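Local coordinates for putative transcription regulator (Lactobacillus plantarum, PDB 3K69), which probably acts as a dimeric, DNA-binding transcriptional regulator with a helix-turn-helix domain, as in its family, at residues L82-I87 with Y134-T139; A141-D146 with G151-H156. All coordinates share one frame; numbering follows the deposited sequence.

Contact 1: L82-I87 with Y134-T139; sequences LYDLTI and YYHQFT. With DMS (dimethyl sulfoxide), chain C.
Tyr-83 reaches Tyr-135 because its chi1 of -171° swings the ring to the side away from the backbone N, while CG of Tyr-135 lies beside its own backbone N. The two rings form an offset stack, with planes 13° and centroids 4.4 Å apart. Tyr-135 CE2 lies over a face of Tyr-83, and Tyr-83 CD2 over a face of Tyr-135, each toward the rim. Tyrosine suits both places because the flat ring packs in the interior while the hydroxyl can still find a polar partner: Tyr-135 OH is hydrogen-bonded to Tyr-131 OH, and Tyr-83 OH points at the oxygen of a dimethyl sulfoxide, probably left from crystallisation, at a separation (2.4 Å) too short to trust in detail. Beside the stack, His-136 NE2 donates to Asp-84 OD2 at 2.7 Å. The acceptor lies in the imidazole plane, yet the donor stands 36° out of the carboxylate plane. The other oxygen, Asp-84 OD1, forms a salt bridge with Arg-132, so one acid serves two basic residues of the long helix. The contact joins helix 79-86 to the C-terminal end of helix 111-136, with Phe-11 of helix 9-22 against Tyr-83 and Phe-124 of the second subunit against Tyr-135.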
loop_
_atom_site.group_PDB
_atom_site.type_symbol
_atom_site.label_atom_id
_atom_site.label_comp_id
_atom_site.label_asym_id
_atom_site.label_seq_id
_atom_site.Cartn_x
_atom_site.Cartn_y
_atom_site.Cartn_z
ATOM N N LEU A 82 1.606 7.844 -13.898
ATOM C CA LEU A 82 2.983 7.377 -13.666
ATOM C C LEU A 82 3.068 6.271 -12.598
ATOM O O LEU A 82 3.734 5.235 -12.806
ATOM C CB LEU A 82 3.878 8.569 -13.292
ATOM C CG LEU A 82 5.366 8.240 -13.152
ATOM C CD1 LEU A 82 5.895 7.641 -14.469
ATOM C CD2 LEU A 82 6.171 9.532 -12.678
ATOM N N TYR A 83 2.369 6.483 -11.474
ATOM C CA TYR A 83 2.319 5.516 -10.359
ATOM C C TYR A 83 1.774 4.162 -10.866
ATOM O O TYR A 83 2.340 3.113 -10.579
ATOM C CB TYR A 83 1.462 6.046 -9.166
ATOM C CG TYR A 83 1.588 5.166 -7.943
ATOM C CD1 TYR A 83 0.804 4.010 -7.801
ATOM C CD2 TYR A 83 2.543 5.440 -6.970
ATOM C CE1 TYR A 83 0.973 3.160 -6.718
ATOM C CE2 TYR A 83 2.721 4.581 -5.851
ATOM C CZ TYR A 83 1.938 3.438 -5.746
ATOM O OH TYR A 83 2.080 2.579 -4.663
ATOM N N ASP A 84 0.671 4.219 -11.613
ATOM C CA ASP A 84 0.009 3.034 -12.094
ATOM C C ASP A 84 0.897 2.277 -13.076
ATOM O O ASP A 84 0.921 1.034 -13.068
ATOM C CB ASP A 84 -1.362 3.350 -12.710
ATOM C CG ASP A 84 -2.371 3.932 -11.709
ATOM O OD1 ASP A 84 -2.209 3.841 -10.451
ATOM O OD2 ASP A 84 -3.346 4.529 -12.217
ATOM N N LEU A 85 1.660 3.011 -13.893
ATOM C CA LEU A 85 2.603 2.376 -14.811
ATOM C C LEU A 85 3.761 1.707 -14.084
ATOM O O LEU A 85 4.101 0.571 -14.372
ATOM C CB LEU A 85 3.115 3.383 -15.858
ATOM C CG LEU A 85 4.114 2.910 -16.934
ATOM C CD1 LEU A 85 3.508 1.815 -17.854
ATOM C CD2 LEU A 85 4.621 4.150 -17.707
ATOM N N THR A 86 4.366 2.392 -13.141
ATOM C CA THR A 86 5.555 1.888 -12.484
ATOM C C THR A 86 5.245 0.871 -11.392
ATOM O O THR A 86 6.086 0.050 -11.084
ATOM C CB THR A 86 6.410 3.049 -11.919
ATOM O OG1 THR A 86 5.671 3.770 -10.938
ATOM C CG2 THR A 86 6.850 4.006 -13.050
ATOM N N ILE A 87 4.054 0.951 -10.791
ATOM C CA ILE A 87 3.638 0.022 -9.732
ATOM C C ILE A 87 2.262 -0.516 -10.136
ATOM O O ILE A 87 1.267 -0.052 -9.644
ATOM C CB ILE A 87 3.651 0.690 -8.316
ATOM C CG1 ILE A 87 5.051 1.224 -7.999
ATOM C CG2 ILE A 87 3.255 -0.323 -7.199
ATOM C CD1 ILE A 87 5.152 1.900 -6.703
ATOM N N TYR A 134 -5.585 9.167 -5.091
ATOM C CA TYR A 134 -4.816 10.275 -4.516
ATOM C C TYR A 134 -3.806 10.859 -5.538
ATOM O O TYR A 134 -3.777 12.078 -5.776
ATOM C CB TYR A 134 -4.096 9.868 -3.218
ATOM C CG TYR A 134 -3.134 10.929 -2.752
ATOM C CD1 TYR A 134 -3.610 12.097 -2.139
ATOM C CD2 TYR A 134 -1.784 10.832 -3.027
ATOM C CE1 TYR A 134 -2.760 13.089 -1.775
ATOM C CE2 TYR A 134 -0.920 11.819 -2.628
ATOM C CZ TYR A 134 -1.422 12.951 -2.006
ATOM O OH TYR A 134 -0.573 13.958 -1.637
ATOM N N TYR A 135 -3.006 9.990 -6.147
ATOM C CA TYR A 135 -1.973 10.426 -7.083
ATOM C C TYR A 135 -2.556 11.016 -8.358
ATOM O O TYR A 135 -1.988 11.953 -8.901
ATOM C CB TYR A 135 -1.032 9.289 -7.415
ATOM C CG TYR A 135 -0.269 8.709 -6.238
ATOM C CD1 TYR A 135 0.926 9.275 -5.825
ATOM C CD2 TYR A 135 -0.694 7.562 -5.604
ATOM C CE1 TYR A 135 1.635 8.738 -4.822
ATOM C CE2 TYR A 135 0.019 7.025 -4.562
ATOM C CZ TYR A 135 1.182 7.623 -4.173
ATOM O OH TYR A 135 1.947 7.118 -3.169
ATOM N N HIS A 136 -3.728 10.537 -8.792
ATOM C CA HIS A 136 -4.357 11.097 -9.983
ATOM C C HIS A 136 -4.767 12.567 -9.931
ATOM O O HIS A 136 -5.019 13.164 -10.990
ATOM C CB HIS A 136 -5.543 10.225 -10.453
ATOM C CG HIS A 136 -5.103 8.988 -11.153
ATOM N ND1 HIS A 136 -4.831 8.956 -12.501
ATOM C CD2 HIS A 136 -4.750 7.775 -10.674
ATOM C CE1 HIS A 136 -4.423 7.744 -12.839
ATOM N NE2 HIS A 136 -4.342 7.019 -11.743
ATOM N N GLN A 137 -4.829 13.137 -8.728
ATOM C CA GLN A 137 -5.072 14.556 -8.539
ATOM C C GLN A 137 -3.940 15.435 -9.017
ATOM O O GLN A 137 -4.160 16.616 -9.201
ATOM C CB GLN A 137 -5.258 14.925 -7.064
ATOM C CG GLN A 137 -6.325 14.176 -6.313
ATOM C CD GLN A 137 -6.264 14.523 -4.861
ATOM O OE1 GLN A 137 -5.402 14.036 -4.127
ATOM N NE2 GLN A 137 -7.155 15.411 -4.439
ATOM N N PHE A 138 -2.730 14.896 -9.164
ATOM C CA PHE A 138 -1.537 15.719 -9.374
ATOM C C PHE A 138 -0.815 15.374 -10.641
ATOM O O PHE A 138 -1.031 14.305 -11.232
ATOM C CB PHE A 138 -0.525 15.549 -8.230
ATOM C CG PHE A 138 -1.105 15.829 -6.879
ATOM C CD1 PHE A 138 -1.486 17.109 -6.531
ATOM C CD2 PHE A 138 -1.330 14.807 -5.991
ATOM C CE1 PHE A 138 -2.067 17.367 -5.281
ATOM C CE2 PHE A 138 -1.924 15.058 -4.771
ATOM C CZ PHE A 138 -2.268 16.343 -4.416
ATOM N N THR A 139 0.114 16.263 -10.997
ATOM C CA THR A 139 1.036 16.047 -12.100
ATOM C C THR A 139 2.449 16.125 -11.589
ATOM O O THR A 139 2.694 16.496 -10.457
ATOM C CB THR A 139 0.901 17.085 -13.249
ATOM O OG1 THR A 139 1.415 18.347 -12.823
ATOM C CG2 THR A 139 -0.541 17.224 -13.743
HETATM S S DMS C . 4.823 3.800 -2.600
HETATM O O DMS C . 3.675 2.456 -2.883
HETATM C C1 DMS C . 5.163 4.080 -0.853
HETATM C C2 DMS C . 6.483 3.251 -3.121
#

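Contact 2: A141-D146 with G151-H156; sequences ADLQAD and GTFLQH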
loop_
_atom_site.group_PDB
_atom_site.type_symbol
_atom_site.label_atom_id
_atom_site.label_comp_id
_atom_site.label_asym_id
_atom_site.label_seq_id
_atom_site.Cartn_x
_atom_site.Cartn_y
_atom_site.Cartn_z
ATOM N N ALA A 141 4.386 18.397 -12.500
ATOM C CA ALA A 141 4.617 19.804 -12.218
ATOM C C ALA A 141 4.284 20.111 -10.752
ATOM O O ALA A 141 4.944 20.901 -10.134
ATOM C CB ALA A 141 3.776 20.718 -13.179
ATOM N N ASP A 142 3.228 19.499 -10.214
ATOM C CA ASP A 142 2.923 19.598 -8.770
ATOM C C ASP A 142 4.068 19.010 -7.957
ATOM O O ASP A 142 4.426 19.536 -6.918
ATOM C CB ASP A 142 1.630 18.855 -8.432
ATOM C CG ASP A 142 0.411 19.439 -9.141
ATOM O OD1 ASP A 142 0.178 20.640 -8.984
ATOM O OD2 ASP A 142 -0.314 18.710 -9.855
ATOM N N LEU A 143 4.648 17.900 -8.421
ATOM C CA LEU A 143 5.704 17.258 -7.659
ATOM C C LEU A 143 6.944 18.129 -7.666
ATOM O O LEU A 143 7.570 18.323 -6.642
ATOM C CB LEU A 143 6.002 15.831 -8.141
ATOM C CG LEU A 143 6.922 14.955 -7.255
ATOM C CD1 LEU A 143 6.558 13.480 -7.399
ATOM C CD2 LEU A 143 8.411 15.181 -7.549
ATOM N N GLN A 144 7.278 18.670 -8.813
ATOM C CA GLN A 144 8.367 19.637 -8.907
ATOM C C GLN A 144 8.150 20.888 -8.071
ATOM O O GLN A 144 9.104 21.393 -7.452
ATOM C CB GLN A 144 8.605 20.017 -10.345
ATOM C CG GLN A 144 9.791 20.966 -10.498
ATOM C CD GLN A 144 10.198 21.066 -11.937
ATOM O OE1 GLN A 144 9.453 21.604 -12.726
ATOM N NE2 GLN A 144 11.349 20.516 -12.290
ATOM N N ALA A 145 6.910 21.391 -8.041
ATOM C CA ALA A 145 6.518 22.467 -7.104
ATOM C C ALA A 145 6.840 22.179 -5.628
ATOM O O ALA A 145 7.356 23.044 -4.926
ATOM C CB ALA A 145 5.021 22.827 -7.275
ATOM N N ASP A 146 6.507 20.977 -5.163
ATOM C CA ASP A 146 6.796 20.537 -3.803
ATOM C C ASP A 146 8.316 20.397 -3.505
ATOM O O ASP A 146 8.789 20.747 -2.434
ATOM C CB ASP A 146 6.133 19.183 -3.498
ATOM C CG ASP A 146 6.184 18.863 -2.021
ATOM O OD1 ASP A 146 5.322 19.385 -1.268
ATOM O OD2 ASP A 146 7.124 18.164 -1.609
ATOM N N GLY A 151 6.370 21.231 1.646
ATOM C CA GLY A 151 5.130 21.340 2.389
ATOM C C GLY A 151 3.929 21.577 1.509
ATOM O O GLY A 151 2.826 21.763 2.011
ATOM N N THR A 152 4.128 21.590 0.193
ATOM C CA THR A 152 3.020 21.846 -0.752
ATOM C C THR A 152 1.978 20.705 -0.736
ATOM O O THR A 152 0.792 20.946 -0.719
ATOM C CB THR A 152 3.591 22.095 -2.191
ATOM O OG1 THR A 152 4.252 23.372 -2.226
ATOM C CG2 THR A 152 2.510 22.065 -3.249
ATOM N N PHE A 153 2.423 19.456 -0.719
ATOM C CA PHE A 153 1.491 18.331 -0.582
ATOM C C PHE A 153 0.804 18.323 0.760
ATOM O O PHE A 153 -0.379 17.979 0.831
ATOM C CB PHE A 153 2.170 16.970 -0.849
ATOM C CG PHE A 153 2.522 16.764 -2.272
ATOM C CD1 PHE A 153 1.529 16.705 -3.247
ATOM C CD2 PHE A 153 3.844 16.557 -2.657
ATOM C CE1 PHE A 153 1.861 16.533 -4.588
ATOM C CE2 PHE A 153 4.170 16.363 -3.993
ATOM C CZ PHE A 153 3.184 16.346 -4.954
ATOM N N LEU A 154 1.529 18.705 1.808
ATOM C CA LEU A 154 0.961 18.729 3.154
ATOM C C LEU A 154 -0.133 19.789 3.262
ATOM O O LEU A 154 -1.162 19.547 3.866
ATOM C CB LEU A 154 2.030 18.933 4.234
ATOM C CG LEU A 154 3.053 17.801 4.419
ATOM C CD1 LEU A 154 4.182 18.201 5.394
ATOM C CD2 LEU A 154 2.349 16.467 4.841
ATOM N N GLN A 155 0.107 20.949 2.650
ATOM C CA GLN A 155 -0.877 22.030 2.581
ATOM C C GLN A 155 -2.117 21.638 1.775
ATOM O O GLN A 155 -3.231 21.884 2.213
ATOM C CB GLN A 155 -0.236 23.301 2.036
ATOM C CG GLN A 155 -1.116 24.541 2.136
ATOM C CD GLN A 155 -1.568 24.838 3.562
ATOM O OE1 GLN A 155 -0.750 25.156 4.434
ATOM N NE2 GLN A 155 -2.876 24.730 3.806
ATOM N N HIS A 156 -1.934 20.991 0.634
ATOM C CA HIS A 156 -3.069 20.445 -0.146
ATOM C C HIS A 156 -3.951 19.502 0.718
ATOM O O HIS A 156 -5.169 19.535 0.642
ATOM C CB HIS A 156 -2.575 19.654 -1.378
ATOM C CG HIS A 156 -2.026 20.483 -2.513
ATOM N ND1 HIS A 156 -2.641 21.625 -2.990
ATOM C CD2 HIS A 156 -0.962 20.267 -3.335
ATOM C CE1 HIS A 156 -1.960 22.092 -4.023
ATOM N NE2 HIS A 156 -0.937 21.288 -4.256
HETATM O O HOH W 1 1.019 21.779 -6.075
HETATM O O HOH W 2 4.602 18.530 1.292
HETATM O O HOH W 3 7.860 18.577 0.892
#
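The axes of 141-146 and 152-156 run at 112°, and the backbones are nearest where Asp-146 faces Thr-152, CA to CA 5.0 Å. These are two consecutive helices joined by a short turn at a steep angle, in the C-terminal part of the chain. Gly-151 takes the N-cap position with a positive phi, where a side chain would be jammed against the preceding carbonyl oxygen. Asp-146 supplies what glycine cannot: with CG turned away from its backbone N, the carboxylate reaches the start of the second helix, and OD1 accepts from Phe-153 N at 3.0 Å. The bond is fairly straight (164°), on the anti side of the carboxylate and 32° out of its plane. A negative charge here would probably interact favourably with the helix dipole. OD2 is held by Thr-119 OG1 of the second subunit and by a water that accepts from Gly-151 N. The ring of Phe-153 lies along the first helix, its CD2 3.3 Å from Asp-146 CG and its CZ 3.8 Å from Leu-143 CA; an aromatic fits because it covers this backbone and also meets Leu-123 of the second subunit. Thr-152 CB lies 3.3 Å from Asp-146 OD1, and Thr-152 OG1 is hydrogen-bonded to His-149 O. Asp-142 OD2 accepts from Thr-139 N, while a water lies 3.2 Å from Asp-142 OD1 and 2.7 Å from His-156 NE2.

Overall arrangement
The contacts come one after the other along the chain, with centres about 14 Å apart, and 134-139 leads almost directly into 141-146. Phe-138 joins them: its CG is 3.8 Å from Phe-153 CE1, in an edge-to-face pair, and its CE1 is 3.7 Å from His-156 CD2. Tyr-134 OH also packs on Phe-153 CD1. The centre of contact 1 lies about 6 Å, and that of contact 2 about 17 Å, from the centre of the chain, yet both touch the second subunit; the dimethyl sulfoxide belongs to contact 1.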